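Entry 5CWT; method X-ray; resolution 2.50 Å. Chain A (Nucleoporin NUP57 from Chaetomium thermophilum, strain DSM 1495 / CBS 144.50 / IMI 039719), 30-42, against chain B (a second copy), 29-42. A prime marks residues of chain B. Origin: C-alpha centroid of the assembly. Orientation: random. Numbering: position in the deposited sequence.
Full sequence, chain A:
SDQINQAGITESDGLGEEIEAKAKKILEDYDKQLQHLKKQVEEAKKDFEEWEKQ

Chain A 30-42: YDKQLQHLKKQVE
Chain B (29-42) DYDKQLQHLKKQVE

Both stretches are helical throughout and belong to longer helices that extend beyond them at each end. Their phi/psi pairs are helical, about -65/-40 on chain A, with psi departing to about -25° at Tyr30′, His36′ and Lys38′ of chain B. The i to i+4 backbone ladder is continuous, as in Lys38 N to Leu34 O at 2.7 Å and Val41′ N to Leu37′ O at 2.9 Å, though Leu37′ N bonds only weakly, to Gln33′ O and Leu34′ O, each at 3.1 Å. The two axes approach to 9.7 Å, with an angle of 161° between their N-to-C directions, so the helices run nearly antiparallel; the signed crossing angle is -161°. The register follows from the nearest CA pairs: Asp31 CA lies 6.1 Å from Val41′ CA, Leu34 CA 6.5 Å from Leu37′ CA, Lys38 CA 6.3 Å from Leu34′ CA, and Val41 CA 6.4 Å from Tyr30′ CA. Residue numbers thus rise on one helix as they fall on the other, and the contact buries 686 Å² over both sides.

The apolar seam is built mainly from leucines and valines, with Tyr30′ CB 4.1 Å from Val41 CG1. Leu37′ (chi1 m, chi2 t) points toward the other helix and enters a hole formed by Leu34, Leu37, Lys38 and Val41. Its CD2 is 3.8 Å from Leu34 CD2 and 4.1 Å from Leu37 CD2, while its CD1 reaches Lys38 CA at 3.7 Å and Val41 CG2 at 4.1 Å. The two methyls therefore face different parts of the pocket. A reciprocal knob comes from Val41 (chi1 t), which has more of its surface covered by the other helix than any other residue here, 92 Å², and sits among Tyr30′, Gln33′, Leu34′ and Leu37′. Val41 CG1 packs 3.6 Å from Leu34′ CG and 3.6 Å from the backbone Tyr30′ O, evidence that it reaches down to the opposing main chain.

Leu34 (m, t) also points toward its partner helix: its CD1 is 3.7 Å from Gln40′ CB, and its CB is 3.9 Å from Val41′ CG2. Leu34′ (m, t) starts sideways, but its end comes nearer, placing CD2 3.6 Å from Lys38 O and 3.6 Å from Glu42 CG; the aliphatic part of that glutamate thus contributes to the packing.

The cross-helix hydrogen bond runs from Tyr30 OH to Gln40′ OE1, at 3.0 Å. Tyr30 takes chi1 t with chi2 49°, which brings its hydroxyl to the partner although CA-to-CB points sideways, and the acceptor lies at the ring edge, near its plane. Gln40′ (m, t, chi3 91°) also makes a weak bond from NE2 to His36′ O at 3.4 Å, engaging the other end of its amide within its own helix.

Lys38 (t, t, p, p) and Lys38′ (m, m, m, t) pass closely, Lys38 CD to Lys38′ CD at 3.2 Å, and the like-charged Lys38 NZ and Lys38′ NZ are 4.2 Å apart. Lys38 NZ also forms a long salt bridge with Glu42 OE2 at 3.7 Å, which places a negative charge beside Lys38, though not beside Lys38′. Nearby, Gln35 (m, m, chi3 -25°) begins directed away, yet its NE2 comes within 3.3 Å of Val41′ CG1.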

# COMPACT_ATOMS: atom_id res chain seq x y z
N TYR A 30 2.80 -4.80 8.39
CA TYR A 30 1.75 -4.67 7.39
C TYR A 30 2.02 -3.46 6.50
O TYR A 30 1.97 -3.56 5.28
CB TYR A 30 0.40 -4.54 8.10
CG TYR A 30 -0.79 -4.32 7.19
CD1 TYR A 30 -1.01 -5.13 6.08
CD2 TYR A 30 -1.72 -3.33 7.47
CE1 TYR A 30 -2.11 -4.93 5.27
CE2 TYR A 30 -2.82 -3.13 6.67
CZ TYR A 30 -3.01 -3.93 5.57
OH TYR A 30 -4.11 -3.72 4.77
N ASP A 31 2.33 -2.33 7.13
CA ASP A 31 2.63 -1.10 6.40
C ASP A 31 3.86 -1.27 5.50
O ASP A 31 3.89 -0.76 4.38
CB ASP A 31 2.87 0.05 7.37
CG ASP A 31 3.12 1.37 6.66
OD1 ASP A 31 2.34 1.71 5.75
OD2 ASP A 31 4.10 2.06 7.00
N LYS A 32 4.86 -1.98 6.01
CA LYS A 32 6.09 -2.22 5.26
C LYS A 32 5.80 -2.91 3.94
O LYS A 32 6.27 -2.49 2.89
CB LYS A 32 7.06 -3.07 6.08
CG LYS A 32 8.11 -2.26 6.82
CD LYS A 32 9.24 -1.85 5.89
CE LYS A 32 9.69 -0.42 6.15
NZ LYS A 32 8.72 0.56 5.58
N GLN A 33 5.01 -3.98 4.00
CA GLN A 33 4.64 -4.74 2.81
C GLN A 33 3.89 -3.87 1.80
O GLN A 33 4.11 -3.98 0.60
CB GLN A 33 3.79 -5.95 3.20
CG GLN A 33 4.50 -6.96 4.09
CD GLN A 33 5.68 -7.62 3.39
OE1 GLN A 33 5.77 -7.62 2.17
NE2 GLN A 33 6.59 -8.19 4.18
N LEU A 34 3.00 -3.02 2.30
CA LEU A 34 2.20 -2.15 1.44
C LEU A 34 3.08 -1.11 0.75
O LEU A 34 2.94 -0.87 -0.45
CB LEU A 34 1.10 -1.45 2.24
CG LEU A 34 0.00 -2.33 2.84
CD1 LEU A 34 -0.88 -1.49 3.76
CD2 LEU A 34 -0.84 -2.99 1.77
N GLN A 35 3.98 -0.50 1.51
CA GLN A 35 4.86 0.53 0.98
C GLN A 35 5.81 -0.05 -0.06
O GLN A 35 6.13 0.62 -1.05
CB GLN A 35 5.66 1.18 2.11
CG GLN A 35 4.83 2.04 3.04
CD GLN A 35 4.22 3.24 2.34
OE1 GLN A 35 4.72 3.70 1.32
NE2 GLN A 35 3.12 3.74 2.88
N HIS A 36 6.25 -1.28 0.15
CA HIS A 36 7.15 -1.94 -0.78
C HIS A 36 6.40 -2.33 -2.04
O HIS A 36 6.88 -2.12 -3.15
CB HIS A 36 7.78 -3.18 -0.14
CG HIS A 36 8.79 -3.86 -1.01
ND1 HIS A 36 8.66 -5.17 -1.41
CD2 HIS A 36 9.94 -3.41 -1.57
CE1 HIS A 36 9.69 -5.50 -2.17
NE2 HIS A 36 10.48 -4.45 -2.28
N LEU A 37 5.21 -2.90 -1.87
CA LEU A 37 4.39 -3.29 -3.01
C LEU A 37 3.97 -2.06 -3.80
O LEU A 37 3.94 -2.08 -5.03
CB LEU A 37 3.14 -4.05 -2.55
CG LEU A 37 2.15 -4.44 -3.65
CD1 LEU A 37 2.82 -5.32 -4.70
CD2 LEU A 37 0.95 -5.14 -3.06
N LYS A 38 3.67 -0.98 -3.09
CA LYS A 38 3.28 0.27 -3.73
C LYS A 38 4.39 0.79 -4.62
O LYS A 38 4.14 1.34 -5.69
CB LYS A 38 2.93 1.32 -2.67
CG LYS A 38 2.59 2.68 -3.26
CD LYS A 38 1.95 3.59 -2.23
CE LYS A 38 2.95 4.05 -1.18
NZ LYS A 38 3.97 4.99 -1.74
N LYS A 39 5.63 0.61 -4.18
CA LYS A 39 6.79 1.03 -4.95
C LYS A 39 6.89 0.21 -6.24
O LYS A 39 7.27 0.74 -7.29
CB LYS A 39 8.07 0.87 -4.12
CG LYS A 39 9.34 1.29 -4.84
CD LYS A 39 10.53 1.36 -3.89
CE LYS A 39 10.84 0.00 -3.27
NZ LYS A 39 12.04 0.06 -2.39
N GLN A 40 6.55 -1.07 -6.16
CA GLN A 40 6.60 -1.95 -7.32
C GLN A 40 5.58 -1.55 -8.38
O GLN A 40 5.84 -1.67 -9.57
CB GLN A 40 6.38 -3.41 -6.90
CG GLN A 40 7.49 -3.97 -6.03
CD GLN A 40 7.26 -5.42 -5.66
OE1 GLN A 40 6.24 -6.01 -6.00
NE2 GLN A 40 8.23 -6.01 -4.96
N VAL A 41 4.42 -1.08 -7.94
CA VAL A 41 3.37 -0.65 -8.86
C VAL A 41 3.78 0.63 -9.57
O VAL A 41 3.57 0.77 -10.78
CB VAL A 41 2.03 -0.42 -8.14
CG1 VAL A 41 0.94 -0.01 -9.13
CG2 VAL A 41 1.59 -1.67 -7.39
N GLU A 42 4.36 1.56 -8.82
CA GLU A 42 4.85 2.81 -9.40
C GLU A 42 5.94 2.51 -10.42
O GLU A 42 6.02 3.15 -11.47
CB GLU A 42 5.39 3.73 -8.30
CG GLU A 42 4.32 4.24 -7.35
CD GLU A 42 4.89 4.99 -6.16
OE1 GLU A 42 6.12 4.97 -5.97
OE2 GLU A 42 4.10 5.61 -5.42
N ASP B 29 -5.48 1.01 -14.41
CA ASP B 29 -5.48 -0.11 -13.47
C ASP B 29 -4.40 0.07 -12.42
O ASP B 29 -4.65 -0.11 -11.23
CB ASP B 29 -5.28 -1.43 -14.21
CG ASP B 29 -6.46 -1.81 -15.08
OD1 ASP B 29 -7.59 -1.39 -14.75
OD2 ASP B 29 -6.26 -2.52 -16.08
N TYR B 30 -3.20 0.44 -12.86
CA TYR B 30 -2.10 0.71 -11.94
C TYR B 30 -2.45 1.86 -11.00
O TYR B 30 -1.93 1.94 -9.89
CB TYR B 30 -0.82 1.02 -12.71
CG TYR B 30 -0.18 -0.17 -13.40
CD1 TYR B 30 -0.25 -1.44 -12.84
CD2 TYR B 30 0.50 -0.02 -14.60
CE1 TYR B 30 0.33 -2.53 -13.47
CE2 TYR B 30 1.08 -1.10 -15.23
CZ TYR B 30 0.99 -2.35 -14.67
OH TYR B 30 1.57 -3.43 -15.29
N ASP B 31 -3.34 2.74 -11.44
CA ASP B 31 -3.82 3.83 -10.59
C ASP B 31 -4.85 3.31 -9.59
O ASP B 31 -4.80 3.65 -8.41
CB ASP B 31 -4.41 4.96 -11.43
CG ASP B 31 -3.35 5.74 -12.18
OD1 ASP B 31 -2.23 5.88 -11.65
OD2 ASP B 31 -3.64 6.22 -13.30
N LYS B 32 -5.77 2.48 -10.07
CA LYS B 32 -6.76 1.85 -9.20
C LYS B 32 -6.06 1.10 -8.07
O LYS B 32 -6.48 1.15 -6.91
CB LYS B 32 -7.64 0.88 -9.99
CG LYS B 32 -8.76 1.53 -10.78
CD LYS B 32 -9.65 0.47 -11.43
CE LYS B 32 -10.90 1.08 -12.06
NZ LYS B 32 -10.60 1.87 -13.28
N GLN B 33 -4.98 0.41 -8.42
CA GLN B 33 -4.21 -0.37 -7.46
C GLN B 33 -3.42 0.52 -6.50
O GLN B 33 -3.33 0.22 -5.31
CB GLN B 33 -3.27 -1.33 -8.19
CG GLN B 33 -3.98 -2.49 -8.89
CD GLN B 33 -3.02 -3.38 -9.65
OE1 GLN B 33 -1.93 -2.97 -10.02
NE2 GLN B 33 -3.44 -4.63 -9.89
N LEU B 34 -2.86 1.60 -7.02
CA LEU B 34 -2.08 2.52 -6.20
C LEU B 34 -2.95 3.24 -5.17
O LEU B 34 -2.57 3.34 -4.00
CB LEU B 34 -1.36 3.55 -7.07
CG LEU B 34 -0.04 3.09 -7.70
CD1 LEU B 34 0.42 4.08 -8.76
CD2 LEU B 34 1.03 2.92 -6.64
N GLN B 35 -4.10 3.73 -5.61
CA GLN B 35 -5.01 4.43 -4.71
C GLN B 35 -5.51 3.50 -3.62
O GLN B 35 -5.63 3.90 -2.46
CB GLN B 35 -6.20 5.01 -5.49
CG GLN B 35 -5.82 6.09 -6.49
CD GLN B 35 -5.12 7.27 -5.84
OE1 GLN B 35 -5.40 7.63 -4.70
NE2 GLN B 35 -4.19 7.88 -6.58
N HIS B 36 -5.78 2.26 -3.98
CA HIS B 36 -6.29 1.29 -3.02
C HIS B 36 -5.23 0.89 -2.00
O HIS B 36 -5.55 0.45 -0.90
CB HIS B 36 -6.82 0.05 -3.75
CG HIS B 36 -7.37 -0.99 -2.84
ND1 HIS B 36 -8.39 -0.74 -1.94
CD2 HIS B 36 -7.03 -2.28 -2.66
CE1 HIS B 36 -8.65 -1.83 -1.26
NE2 HIS B 36 -7.84 -2.79 -1.68
N LEU B 37 -3.96 1.04 -2.37
CA LEU B 37 -2.86 0.75 -1.45
C LEU B 37 -2.66 1.90 -0.47
O LEU B 37 -2.50 1.67 0.73
CB LEU B 37 -1.57 0.48 -2.22
CG LEU B 37 -1.46 -0.88 -2.90
CD1 LEU B 37 -0.27 -0.93 -3.84
CD2 LEU B 37 -1.36 -2.01 -1.87
N LYS B 38 -2.68 3.13 -0.97
CA LYS B 38 -2.58 4.30 -0.10
C LYS B 38 -3.78 4.35 0.84
O LYS B 38 -3.69 4.90 1.94
CB LYS B 38 -2.51 5.60 -0.92
CG LYS B 38 -1.22 5.79 -1.71
CD LYS B 38 0.04 5.72 -0.84
CE LYS B 38 -0.00 6.71 0.32
NZ LYS B 38 1.29 6.71 1.07
N LYS B 39 -4.89 3.78 0.40
CA LYS B 39 -6.07 3.65 1.25
C LYS B 39 -5.74 2.75 2.44
O LYS B 39 -5.98 3.12 3.59
CB LYS B 39 -7.23 3.06 0.45
CG LYS B 39 -8.51 2.88 1.24
CD LYS B 39 -9.61 2.29 0.37
CE LYS B 39 -10.92 2.16 1.14
NZ LYS B 39 -12.02 1.66 0.27
N GLN B 40 -5.19 1.57 2.15
CA GLN B 40 -4.83 0.61 3.19
C GLN B 40 -3.76 1.15 4.13
O GLN B 40 -3.79 0.87 5.33
CB GLN B 40 -4.34 -0.69 2.56
CG GLN B 40 -5.42 -1.52 1.92
CD GLN B 40 -4.86 -2.76 1.26
OE1 GLN B 40 -4.78 -3.82 1.88
NE2 GLN B 40 -4.46 -2.63 0.00
N VAL B 41 -2.82 1.92 3.58
CA VAL B 41 -1.79 2.54 4.40
C VAL B 41 -2.44 3.50 5.38
O VAL B 41 -2.01 3.62 6.53
CB VAL B 41 -0.75 3.30 3.54
CG1 VAL B 41 0.18 4.14 4.42
CG2 VAL B 41 0.06 2.33 2.71
N GLU B 42 -3.49 4.18 4.93
CA GLU B 42 -4.20 5.13 5.78
C GLU B 42 -5.02 4.40 6.83
O GLU B 42 -5.11 4.85 7.98
CB GLU B 42 -5.11 6.04 4.94
CG GLU B 42 -5.49 7.34 5.63
CD GLU B 42 -4.30 8.23 5.92
OE1 GLU B 42 -3.24 8.04 5.28
OE2 GLU B 42 -4.41 9.11 6.79